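Local coordinates for protein carbon monoxide dehydrogenase (PDB 6T7J) that probably catalyses the ferredoxin-dependent oxidation of carbon monoxide to carbon dioxide at a buried nickel-iron-sulfur cluster, which lacks nickel in this form, at residues E25-E30 with A328-A333; Q287-K292 with A392-P397; I530-L535 with S544-A549; K603-P608 with A614-N619. All coordinates share one frame; numbering follows the deposited sequence.

Interaction 1 of 4, residues E25-E30 with A328-A333; sequences EKAEEE and AIITGA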
# COMPACT_ATOMS: atom_id res chain seq x y z
N GLU A 25 3.22 -31.69 -20.63
CA GLU A 25 4.13 -32.80 -20.92
C GLU A 25 5.25 -32.38 -21.87
O GLU A 25 6.39 -32.84 -21.74
CB GLU A 25 3.37 -33.98 -21.49
CG GLU A 25 2.15 -34.33 -20.73
CD GLU A 25 1.33 -35.27 -21.51
OE1 GLU A 25 0.10 -35.38 -21.26
OE2 GLU A 25 1.95 -36.00 -22.32
N LYS A 26 4.93 -31.53 -22.85
CA LYS A 26 5.97 -31.00 -23.73
C LYS A 26 7.00 -30.20 -22.94
O LYS A 26 8.21 -30.32 -23.18
CB LYS A 26 5.34 -30.15 -24.83
CG LYS A 26 6.34 -29.60 -25.83
CD LYS A 26 5.64 -28.92 -26.99
CE LYS A 26 6.62 -28.61 -28.11
NZ LYS A 26 7.70 -27.69 -27.67
N ALA A 27 6.54 -29.37 -22.01
CA ALA A 27 7.45 -28.63 -21.15
C ALA A 27 8.33 -29.58 -20.34
O ALA A 27 9.53 -29.33 -20.17
CB ALA A 27 6.67 -27.71 -20.21
N GLU A 28 7.75 -30.66 -19.83
CA GLU A 28 8.53 -31.63 -19.06
C GLU A 28 9.61 -32.27 -19.92
O GLU A 28 10.77 -32.36 -19.52
CB GLU A 28 7.61 -32.69 -18.47
CG GLU A 28 6.66 -32.16 -17.42
CD GLU A 28 6.36 -33.18 -16.35
OE1 GLU A 28 6.77 -34.34 -16.51
OE2 GLU A 28 5.70 -32.81 -15.35
N GLU A 29 9.24 -32.73 -21.12
CA GLU A 29 10.23 -33.39 -21.97
C GLU A 29 11.28 -32.41 -22.48
O GLU A 29 12.40 -32.82 -22.80
CB GLU A 29 9.54 -34.10 -23.14
CG GLU A 29 9.16 -35.55 -22.83
CD GLU A 29 10.24 -36.55 -23.22
OE1 GLU A 29 10.18 -37.07 -24.36
OE2 GLU A 29 11.14 -36.81 -22.40
N GLU A 30 10.95 -31.12 -22.55
CA GLU A 30 11.93 -30.10 -22.88
C GLU A 30 12.67 -29.57 -21.65
O GLU A 30 13.62 -28.80 -21.81
CB GLU A 30 11.27 -28.94 -23.61
CG GLU A 30 11.36 -29.03 -25.13
CD GLU A 30 10.22 -28.31 -25.82
OE1 GLU A 30 9.43 -28.98 -26.52
OE2 GLU A 30 10.11 -27.08 -25.65
N ALA A 328 1.46 -21.09 -23.74
CA ALA A 328 1.38 -20.51 -25.07
C ALA A 328 2.75 -20.40 -25.70
O ALA A 328 2.91 -20.60 -26.92
CB ALA A 328 0.70 -19.14 -25.00
N ILE A 329 3.78 -20.11 -24.90
CA ILE A 329 5.14 -20.06 -25.43
C ILE A 329 5.64 -21.47 -25.72
O ILE A 329 6.49 -21.66 -26.60
CB ILE A 329 6.06 -19.32 -24.44
CG1 ILE A 329 5.42 -17.99 -24.02
CG2 ILE A 329 7.43 -19.08 -25.06
CD1 ILE A 329 6.19 -17.27 -22.92
N ILE A 330 5.12 -22.47 -25.01
CA ILE A 330 5.59 -23.84 -25.19
C ILE A 330 5.00 -24.50 -26.43
O ILE A 330 5.45 -25.57 -26.83
CB ILE A 330 5.30 -24.61 -23.88
CG1 ILE A 330 5.87 -23.83 -22.70
CG2 ILE A 330 5.92 -26.01 -23.91
CD1 ILE A 330 5.78 -24.53 -21.38
N THR A 331 4.01 -23.86 -27.06
CA THR A 331 3.58 -24.31 -28.39
C THR A 331 4.71 -24.18 -29.40
O THR A 331 4.75 -24.92 -30.39
CB THR A 331 2.37 -23.51 -28.86
OG1 THR A 331 2.74 -22.15 -29.09
CG2 THR A 331 1.24 -23.58 -27.84
N GLY A 332 5.64 -23.25 -29.17
CA GLY A 332 6.75 -23.03 -30.07
C GLY A 332 6.45 -22.14 -31.25
O GLY A 332 7.31 -21.98 -32.12
N ALA A 333 5.25 -21.54 -31.31
CA ALA A 333 4.83 -20.76 -32.46
C ALA A 333 4.58 -19.29 -32.13
O ALA A 333 4.04 -18.57 -32.98
CB ALA A 333 3.56 -21.37 -33.07
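Lys26 starts out with CG opposite the backbone N (chi1 -178°) and stays extended until a bend at chi4 (-60°), which turns NZ toward the Ile330 carbonyl. In Ile330, CG2 is the branch near Lys26 CG, while the other branch carries CD1 to Ala27 CB. The lysine chain and the isoleucine run alongside each other, pointing opposite ways. Lys26 NZ ends on the carbonyl O of Ile330, a hydrogen bond of 3.2 Å. The donor lies slightly out of the carbonyl plane, with a C=O...N angle of 157°. Lys26 CG passes Ile330 CG2 at 4.1 Å. One helical position on, Ala27 CB packs against Ile330 CD1 at 3.5 Å. NZ thus lies near the C-terminal part of helix 325-330, whose dipole may favour its charge. NZ also bonds Arg403 O and forms a salt bridge with Glu30 OE1, although the modelled length of that bridge is too short to trust. Past Ile330 the chain leaves the helix through Gly332, whose positive phi suits a glycine. The contact joins the N-terminal helix 20-30 to helix 325-330. Ile330 also packs on Val351 of helix 347-352 and on Tyr355. Just beyond, Ala333 O accepts a hydrogen bond from Asn263 of strand 261-268.

Interaction 2 of 4, residues Q287-K292 with A392-P397; sequences QKFAKK and AIENYP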
# COMPACT_ATOMS: atom_id res chain seq x y z
N GLN A 287 0.35 -7.43 -43.07
CA GLN A 287 0.06 -8.68 -43.77
C GLN A 287 1.05 -8.90 -44.91
O GLN A 287 1.62 -9.99 -45.05
CB GLN A 287 -1.38 -8.66 -44.30
CG GLN A 287 -2.44 -8.49 -43.22
CD GLN A 287 -2.45 -9.63 -42.21
OE1 GLN A 287 -2.26 -10.79 -42.57
NE2 GLN A 287 -2.67 -9.29 -40.95
N LYS A 288 1.28 -7.88 -45.73
CA LYS A 288 2.24 -8.06 -46.82
C LYS A 288 3.68 -8.08 -46.31
O LYS A 288 4.53 -8.72 -46.93
CB LYS A 288 2.05 -6.99 -47.89
CG LYS A 288 1.89 -5.61 -47.31
CD LYS A 288 1.00 -4.71 -48.13
CE LYS A 288 1.49 -4.55 -49.54
NZ LYS A 288 1.18 -3.20 -50.12
N PHE A 289 3.97 -7.41 -45.19
CA PHE A 289 5.29 -7.55 -44.58
C PHE A 289 5.55 -9.01 -44.19
O PHE A 289 6.61 -9.57 -44.49
CB PHE A 289 5.41 -6.63 -43.36
CG PHE A 289 6.83 -6.32 -42.96
CD1 PHE A 289 7.76 -5.93 -43.90
CD2 PHE A 289 7.23 -6.42 -41.63
CE1 PHE A 289 9.07 -5.64 -43.53
CE2 PHE A 289 8.53 -6.13 -41.26
CZ PHE A 289 9.45 -5.74 -42.21
N ALA A 290 4.57 -9.63 -43.53
CA ALA A 290 4.70 -11.03 -43.14
C ALA A 290 4.79 -11.94 -44.36
O ALA A 290 5.50 -12.95 -44.34
CB ALA A 290 3.53 -11.45 -42.26
N LYS A 291 4.07 -11.61 -45.44
CA LYS A 291 4.25 -12.39 -46.65
C LYS A 291 5.68 -12.26 -47.19
O LYS A 291 6.30 -13.25 -47.56
CB LYS A 291 3.22 -12.00 -47.71
CG LYS A 291 1.78 -12.18 -47.23
CD LYS A 291 0.83 -12.45 -48.37
CE LYS A 291 0.32 -11.17 -48.98
NZ LYS A 291 0.46 -11.24 -50.46
N LYS A 292 6.22 -11.03 -47.16
CA LYS A 292 7.62 -10.85 -47.55
C LYS A 292 8.56 -11.68 -46.68
O LYS A 292 9.61 -12.13 -47.16
CB LYS A 292 8.01 -9.37 -47.47
CG LYS A 292 7.69 -8.58 -48.73
CD LYS A 292 7.92 -7.09 -48.51
CE LYS A 292 7.15 -6.26 -49.52
NZ LYS A 292 5.69 -6.57 -49.48
N ALA A 392 8.08 -8.70 -34.38
CA ALA A 392 7.50 -10.04 -34.38
C ALA A 392 7.60 -10.70 -35.75
O ALA A 392 8.01 -11.87 -35.88
CB ALA A 392 6.05 -9.98 -33.91
N ILE A 393 7.22 -9.96 -36.80
CA ILE A 393 7.24 -10.51 -38.16
C ILE A 393 8.65 -10.88 -38.57
O ILE A 393 8.87 -11.89 -39.25
CB ILE A 393 6.61 -9.50 -39.13
CG1 ILE A 393 5.10 -9.43 -38.92
CG2 ILE A 393 6.94 -9.86 -40.57
CD1 ILE A 393 4.45 -8.25 -39.60
N GLU A 394 9.64 -10.09 -38.15
CA GLU A 394 11.02 -10.39 -38.49
C GLU A 394 11.56 -11.56 -37.68
O GLU A 394 12.50 -12.23 -38.12
CB GLU A 394 11.89 -9.14 -38.27
CG GLU A 394 11.59 -8.02 -39.25
CD GLU A 394 11.83 -6.65 -38.66
OE1 GLU A 394 11.52 -5.65 -39.34
OE2 GLU A 394 12.31 -6.57 -37.51
N ASN A 395 10.99 -11.81 -36.50
CA ASN A 395 11.37 -13.01 -35.75
C ASN A 395 10.71 -14.27 -36.29
O ASN A 395 11.18 -15.37 -35.98
CB ASN A 395 11.01 -12.85 -34.27
CG ASN A 395 11.70 -13.88 -33.40
OD1 ASN A 395 12.82 -14.30 -33.68
ND2 ASN A 395 11.03 -14.29 -32.33
N TYR A 396 9.64 -14.14 -37.08
CA TYR A 396 8.99 -15.31 -37.66
C TYR A 396 9.93 -16.34 -38.28
O TYR A 396 9.71 -17.55 -38.05
CB TYR A 396 7.94 -14.88 -38.69
CG TYR A 396 7.23 -16.04 -39.36
CD1 TYR A 396 6.21 -16.73 -38.71
CD2 TYR A 396 7.57 -16.44 -40.65
CE1 TYR A 396 5.56 -17.79 -39.32
CE2 TYR A 396 6.92 -17.50 -41.27
CZ TYR A 396 5.92 -18.17 -40.59
OH TYR A 396 5.27 -19.22 -41.20
N PRO A 397 10.95 -15.98 -39.07
CA PRO A 397 11.83 -17.02 -39.64
C PRO A 397 12.57 -17.86 -38.61
O PRO A 397 13.09 -18.93 -38.97
CB PRO A 397 12.82 -16.22 -40.50
CG PRO A 397 12.08 -14.99 -40.85
CD PRO A 397 11.24 -14.66 -39.65
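Phe289 lays its ring obliquely against Ile393, with CD2 3.6 Å from Ile393 CG2. The ring edge then runs on to Glu394. There Glu394 OE1 sits in the ring plane, 3.5 Å from Phe289 CZ. The carboxylate is turned 74° from the ring plane, so the two flat groups do not stack. An oxygen at the rim faces the ring hydrogens, which is likely to be mildly attractive. Glu394 gets there through a bend at chi2, while its CG also comes within 4.1 Å of Phe289 CE2. A chi1 of -159° swings the ring out opposite the backbone N and across the gap between the helices. Deeper in, Ile393 CG2 reaches the backbone of the first helix, 3.6 Å from Ala290 CA. The small Ala290 lets the helices come close, with its CA 5.6 Å from that of Ile393. Both helices belong to a Rossmann-like alpha/beta unit. Helix 284-292 lies in the crossover between the parallel strands 261-268 and 297-303, and helix 381-395 follows the edge strand 372-373. Ala290 and Ile393 both rest on Val262 and Val298 of this sheet. Were Phe289 an alanine, a gap is likely to open beside Ile393 CG2 and CD1, where the ring now packs, and the Glu394 carboxylate would lose the ring edge next to it. The ring is braced further by Tyr293, in an edge-to-face pair. Glu394 and Ile393 touch Tyr293 as well.

Interaction 3 of 4, residues I530-L535 with S544-A549; sequences IALGAL and SDLPAA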
# COMPACT_ATOMS: atom_id res chain seq x y z
N ILE A 530 -23.33 -2.49 -12.38
CA ILE A 530 -24.36 -1.70 -13.03
C ILE A 530 -25.61 -2.54 -13.24
O ILE A 530 -26.72 -2.12 -12.88
CB ILE A 530 -23.84 -1.12 -14.36
CG1 ILE A 530 -22.72 -0.11 -14.09
CG2 ILE A 530 -24.97 -0.45 -15.13
CD1 ILE A 530 -23.17 1.06 -13.23
N ALA A 531 -25.45 -3.75 -13.78
CA ALA A 531 -26.59 -4.60 -14.09
C ALA A 531 -27.47 -4.81 -12.86
O ALA A 531 -28.64 -4.42 -12.85
CB ALA A 531 -26.11 -5.95 -14.64
N LEU A 532 -26.89 -5.40 -11.81
CA LEU A 532 -27.60 -5.53 -10.54
C LEU A 532 -28.19 -4.19 -10.11
O LEU A 532 -29.38 -4.10 -9.77
CB LEU A 532 -26.66 -6.07 -9.47
CG LEU A 532 -26.00 -7.42 -9.79
CD1 LEU A 532 -24.85 -7.70 -8.84
CD2 LEU A 532 -27.04 -8.54 -9.73
N GLY A 533 -27.38 -3.13 -10.16
CA GLY A 533 -27.87 -1.82 -9.76
C GLY A 533 -29.10 -1.40 -10.54
O GLY A 533 -30.04 -0.83 -9.97
N ALA A 534 -29.13 -1.70 -11.84
CA ALA A 534 -30.33 -1.44 -12.62
C ALA A 534 -31.48 -2.30 -12.13
O ALA A 534 -32.57 -1.78 -11.82
CB ALA A 534 -30.05 -1.69 -14.10
N LEU A 535 -31.25 -3.61 -12.01
CA LEU A 535 -32.31 -4.53 -11.60
C LEU A 535 -32.92 -4.08 -10.28
O LEU A 535 -34.13 -3.83 -10.19
CB LEU A 535 -31.75 -5.94 -11.48
CG LEU A 535 -31.69 -6.79 -12.75
CD1 LEU A 535 -31.68 -8.26 -12.38
CD2 LEU A 535 -32.86 -6.47 -13.67
N SER A 544 -29.09 -6.16 -2.35
CA SER A 544 -29.04 -7.30 -1.44
C SER A 544 -30.29 -8.16 -1.49
O SER A 544 -30.24 -9.32 -1.09
CB SER A 544 -28.79 -6.81 -0.01
OG SER A 544 -29.42 -5.56 0.21
N ASP A 545 -31.42 -7.62 -1.96
CA ASP A 545 -32.64 -8.41 -2.05
C ASP A 545 -32.76 -9.20 -3.35
O ASP A 545 -33.64 -10.06 -3.45
CB ASP A 545 -33.88 -7.53 -1.91
CG ASP A 545 -33.77 -6.53 -0.78
OD1 ASP A 545 -33.52 -6.94 0.37
OD2 ASP A 545 -33.93 -5.32 -1.05
N LEU A 546 -31.92 -8.92 -4.34
CA LEU A 546 -32.02 -9.61 -5.62
C LEU A 546 -31.70 -11.10 -5.45
O LEU A 546 -30.86 -11.48 -4.63
CB LEU A 546 -31.08 -9.00 -6.64
CG LEU A 546 -31.28 -7.55 -7.06
CD1 LEU A 546 -30.21 -7.13 -8.06
CD2 LEU A 546 -32.67 -7.33 -7.64
N PRO A 547 -32.37 -11.97 -6.21
CA PRO A 547 -31.96 -13.39 -6.27
C PRO A 547 -30.71 -13.54 -7.13
O PRO A 547 -30.74 -13.85 -8.32
CB PRO A 547 -33.19 -14.07 -6.88
CG PRO A 547 -33.81 -13.01 -7.73
CD PRO A 547 -33.57 -11.70 -7.03
N ALA A 548 -29.56 -13.29 -6.50
CA ALA A 548 -28.31 -13.24 -7.24
C ALA A 548 -27.16 -13.63 -6.33
O ALA A 548 -27.28 -13.65 -5.10
CB ALA A 548 -28.06 -11.84 -7.83
N ALA A 549 -26.03 -13.95 -6.96
CA ALA A 549 -24.81 -14.30 -6.24
C ALA A 549 -23.61 -13.99 -7.13
O ALA A 549 -23.74 -13.75 -8.33
CB ALA A 549 -24.81 -15.77 -5.82
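Leu546 drives its CD1 methyl between Leu532 and Leu535 on helix 525-538, and this is the tight part of the contact. Leu546 CD1 lies 3.6 Å from the carbonyl O of Leu532. The same methyl is 3.9 Å from Leu532 CD2, where the two leucines cross at a slant. It also meets Leu535 CB at 3.9 Å, and Leu546 CD2 approaches that CB a little less closely. The reach comes from CG standing anti to the carbonyl carbon (chi1 -63°), followed by an extended chi2 of 179°. All three leucines are buried. Leu535 also packs on Leu433, Ile434 and Leu437 of helix 431-439 and on Ile445 of strand 444-448. The Ala548 side is thinner: a single methyl on a partly exposed residue, with CB 3.9 Å from Leu532 CD2. Ser544 and Asp545 are partly exposed too. Asp545 OD2 bonds Asp542 N, and Ser544 OG makes a weak bond to Asp542 OD2. Between Leu546 and Ala548 the chain makes an inverse gamma turn centred on Pro547. It then enters strand 548-552, which pairs with strand 444-448 in the parallel sheet. The contact belongs to the connection that carries the chain from edge strand 516-518 over to the far side of strand 444-448, as in a Rossmann-like 3-2-1-4-5-6 order. The side chains that meet here are wholly apolar. Their hold therefore rests on burial and close fit; the backbone bonds of Pro547 and Ala549 with Ile445 attach the strand to its sheet.

Interaction 4 of 4, residues K603-P608 with A614-N619; sequences KFYVEP and AETIYN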
# COMPACT_ATOMS: atom_id res chain seq x y z
N LYS A 603 -22.10 -11.12 2.12
CA LYS A 603 -21.14 -11.85 2.93
C LYS A 603 -20.34 -12.80 2.04
O LYS A 603 -20.70 -13.08 0.90
CB LYS A 603 -21.82 -12.63 4.06
CG LYS A 603 -22.71 -13.77 3.60
CD LYS A 603 -23.41 -14.41 4.80
CE LYS A 603 -24.43 -15.44 4.37
NZ LYS A 603 -25.24 -15.92 5.54
N PHE A 604 -19.24 -13.29 2.60
CA PHE A 604 -18.39 -14.28 1.95
C PHE A 604 -18.82 -15.69 2.32
O PHE A 604 -19.45 -15.93 3.36
CB PHE A 604 -16.93 -14.06 2.32
CG PHE A 604 -16.25 -12.97 1.55
CD1 PHE A 604 -15.99 -13.12 0.20
CD2 PHE A 604 -15.88 -11.79 2.18
CE1 PHE A 604 -15.37 -12.11 -0.51
CE2 PHE A 604 -15.26 -10.78 1.47
CZ PHE A 604 -15.00 -10.94 0.12
N TYR A 605 -18.47 -16.64 1.45
CA TYR A 605 -18.75 -18.05 1.70
C TYR A 605 -17.68 -18.87 1.00
O TYR A 605 -17.58 -18.84 -0.23
CB TYR A 605 -20.14 -18.43 1.19
CG TYR A 605 -20.32 -19.90 0.88
CD1 TYR A 605 -20.29 -20.85 1.90
CD2 TYR A 605 -20.51 -20.33 -0.42
CE1 TYR A 605 -20.45 -22.19 1.62
CE2 TYR A 605 -20.67 -21.67 -0.71
CZ TYR A 605 -20.64 -22.60 0.31
OH TYR A 605 -20.80 -23.94 0.02
N VAL A 606 -16.88 -19.59 1.78
CA VAL A 606 -15.74 -20.34 1.26
C VAL A 606 -16.16 -21.78 1.01
O VAL A 606 -16.68 -22.45 1.92
CB VAL A 606 -14.55 -20.27 2.24
CG1 VAL A 606 -13.31 -20.88 1.60
CG2 VAL A 606 -14.29 -18.84 2.67
N GLU A 607 -15.93 -22.25 -0.21
CA GLU A 607 -16.20 -23.64 -0.57
C GLU A 607 -15.40 -24.03 -1.81
O GLU A 607 -15.77 -23.67 -2.93
CB GLU A 607 -17.69 -23.87 -0.82
CG GLU A 607 -18.02 -25.31 -1.16
CD GLU A 607 -17.27 -26.30 -0.28
OE1 GLU A 607 -17.60 -26.41 0.92
OE2 GLU A 607 -16.33 -26.95 -0.79
N PRO A 608 -14.30 -24.77 -1.65
CA PRO A 608 -13.48 -25.15 -2.81
C PRO A 608 -14.15 -26.16 -3.75
O PRO A 608 -13.61 -26.40 -4.83
CB PRO A 608 -12.22 -25.75 -2.18
CG PRO A 608 -12.20 -25.21 -0.78
CD PRO A 608 -13.63 -25.10 -0.38
N ALA A 614 -22.25 -24.60 -5.94
CA ALA A 614 -23.44 -24.42 -6.77
C ALA A 614 -24.71 -24.63 -5.97
O ALA A 614 -25.66 -23.86 -6.08
CB ALA A 614 -23.39 -25.37 -7.96
N GLU A 615 -24.74 -25.68 -5.15
CA GLU A 615 -25.92 -25.95 -4.33
C GLU A 615 -26.16 -24.83 -3.33
O GLU A 615 -27.31 -24.40 -3.12
CB GLU A 615 -25.79 -27.29 -3.63
CG GLU A 615 -26.12 -28.48 -4.52
CD GLU A 615 -25.30 -29.71 -4.19
OE1 GLU A 615 -25.15 -30.01 -2.98
OE2 GLU A 615 -24.82 -30.37 -5.13
N THR A 616 -25.09 -24.33 -2.70
CA THR A 616 -25.25 -23.24 -1.73
C THR A 616 -25.73 -21.96 -2.41
O THR A 616 -26.61 -21.27 -1.89
CB THR A 616 -23.94 -22.99 -0.99
OG1 THR A 616 -23.45 -24.21 -0.44
CG2 THR A 616 -24.16 -21.98 0.14
N ILE A 617 -25.14 -21.62 -3.56
CA ILE A 617 -25.54 -20.42 -4.29
C ILE A 617 -27.00 -20.53 -4.72
O ILE A 617 -27.77 -19.57 -4.60
CB ILE A 617 -24.60 -20.19 -5.49
CG1 ILE A 617 -23.27 -19.60 -5.02
CG2 ILE A 617 -25.26 -19.30 -6.54
CD1 ILE A 617 -22.10 -19.91 -5.93
N TYR A 618 -27.40 -21.70 -5.21
CA TYR A 618 -28.78 -21.90 -5.62
C TYR A 618 -29.73 -21.79 -4.44
O TYR A 618 -30.83 -21.23 -4.56
CB TYR A 618 -28.94 -23.25 -6.31
CG TYR A 618 -30.32 -23.48 -6.87
CD1 TYR A 618 -30.78 -22.72 -7.94
CD2 TYR A 618 -31.16 -24.44 -6.33
CE1 TYR A 618 -32.04 -22.92 -8.46
CE2 TYR A 618 -32.42 -24.65 -6.84
CZ TYR A 618 -32.86 -23.89 -7.91
OH TYR A 618 -34.12 -24.09 -8.42
N ASN A 619 -29.33 -22.31 -3.27
CA ASN A 619 -30.18 -22.21 -2.10
C ASN A 619 -30.31 -20.76 -1.63
O ASN A 619 -31.39 -20.33 -1.21
CB ASN A 619 -29.64 -23.09 -0.97
CG ASN A 619 -30.02 -24.55 -1.15
OD1 ASN A 619 -31.00 -24.87 -1.84
ND2 ASN A 619 -29.26 -25.44 -0.53
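Tyr605 meets Thr616 where strand 604-606 runs beside helix 610-627. The first segment starts at Lys603, whose NZ forms a salt bridge with Glu597 and a hydrogen bond to a bound PEG, probably from the crystallisation liquor. Phe604 turns to the other side of the sheet and packs on Thr565 and Val568 of helix 558-569. Tyr605 then faces helix 610-627, and a chi1 of 156° carries its ring away from the backbone N. Thr616 comes from the opposite direction and lays its CG2 methyl over one ring face, offset toward the rim. This CH-pi contact puts Thr616 CG2 3.8 Å from the centroid of the Tyr605 ring, 21° off the normal. Beyond the ring, Tyr605 OH and Thr616 OG1 are 2.7 Å apart in a hydrogen bond. After Val606 the chain leaves the strand for the helix. Strand 604-606 is the outermost strand of its parallel sheet in this chain, next to 574-576, and the contact joins this edge strand to the helix that follows it. With a leucine at Tyr605, Thr616 OG1 would probably lose its hydroxyl partner and CG2 the ring beneath it. Thr616 OG1 is also hydrogen-bonded with Lys612 O, one turn back in the helix. The threonine thus uses both its branches on the tyrosine: the methyl meets the pi face and the hydroxyl the phenol oxygen, which together are likely to restrain how the ring is turned.

From the N terminus, interaction 1 closes a long loop that brings helix 20-30 onto the end of helix 325-330. Interaction 2 opens inside that loop and closes beyond it, so the two cross. Their nearest atoms are about 6 Å apart, and both lie by the parallel sheet that contains strand 261-268. Interactions 3 and 4 follow in series as short local closures, 530-535 with 544-549 and 603-608 with 614-619. Both reach the second parallel sheet. They touch at Ala549 CB and Ile617 CG2, 3.6 Å apart, which links strand 548-552 to helix 610-627. Interactions 2 and 3 lie on opposite sides of the chain's centre.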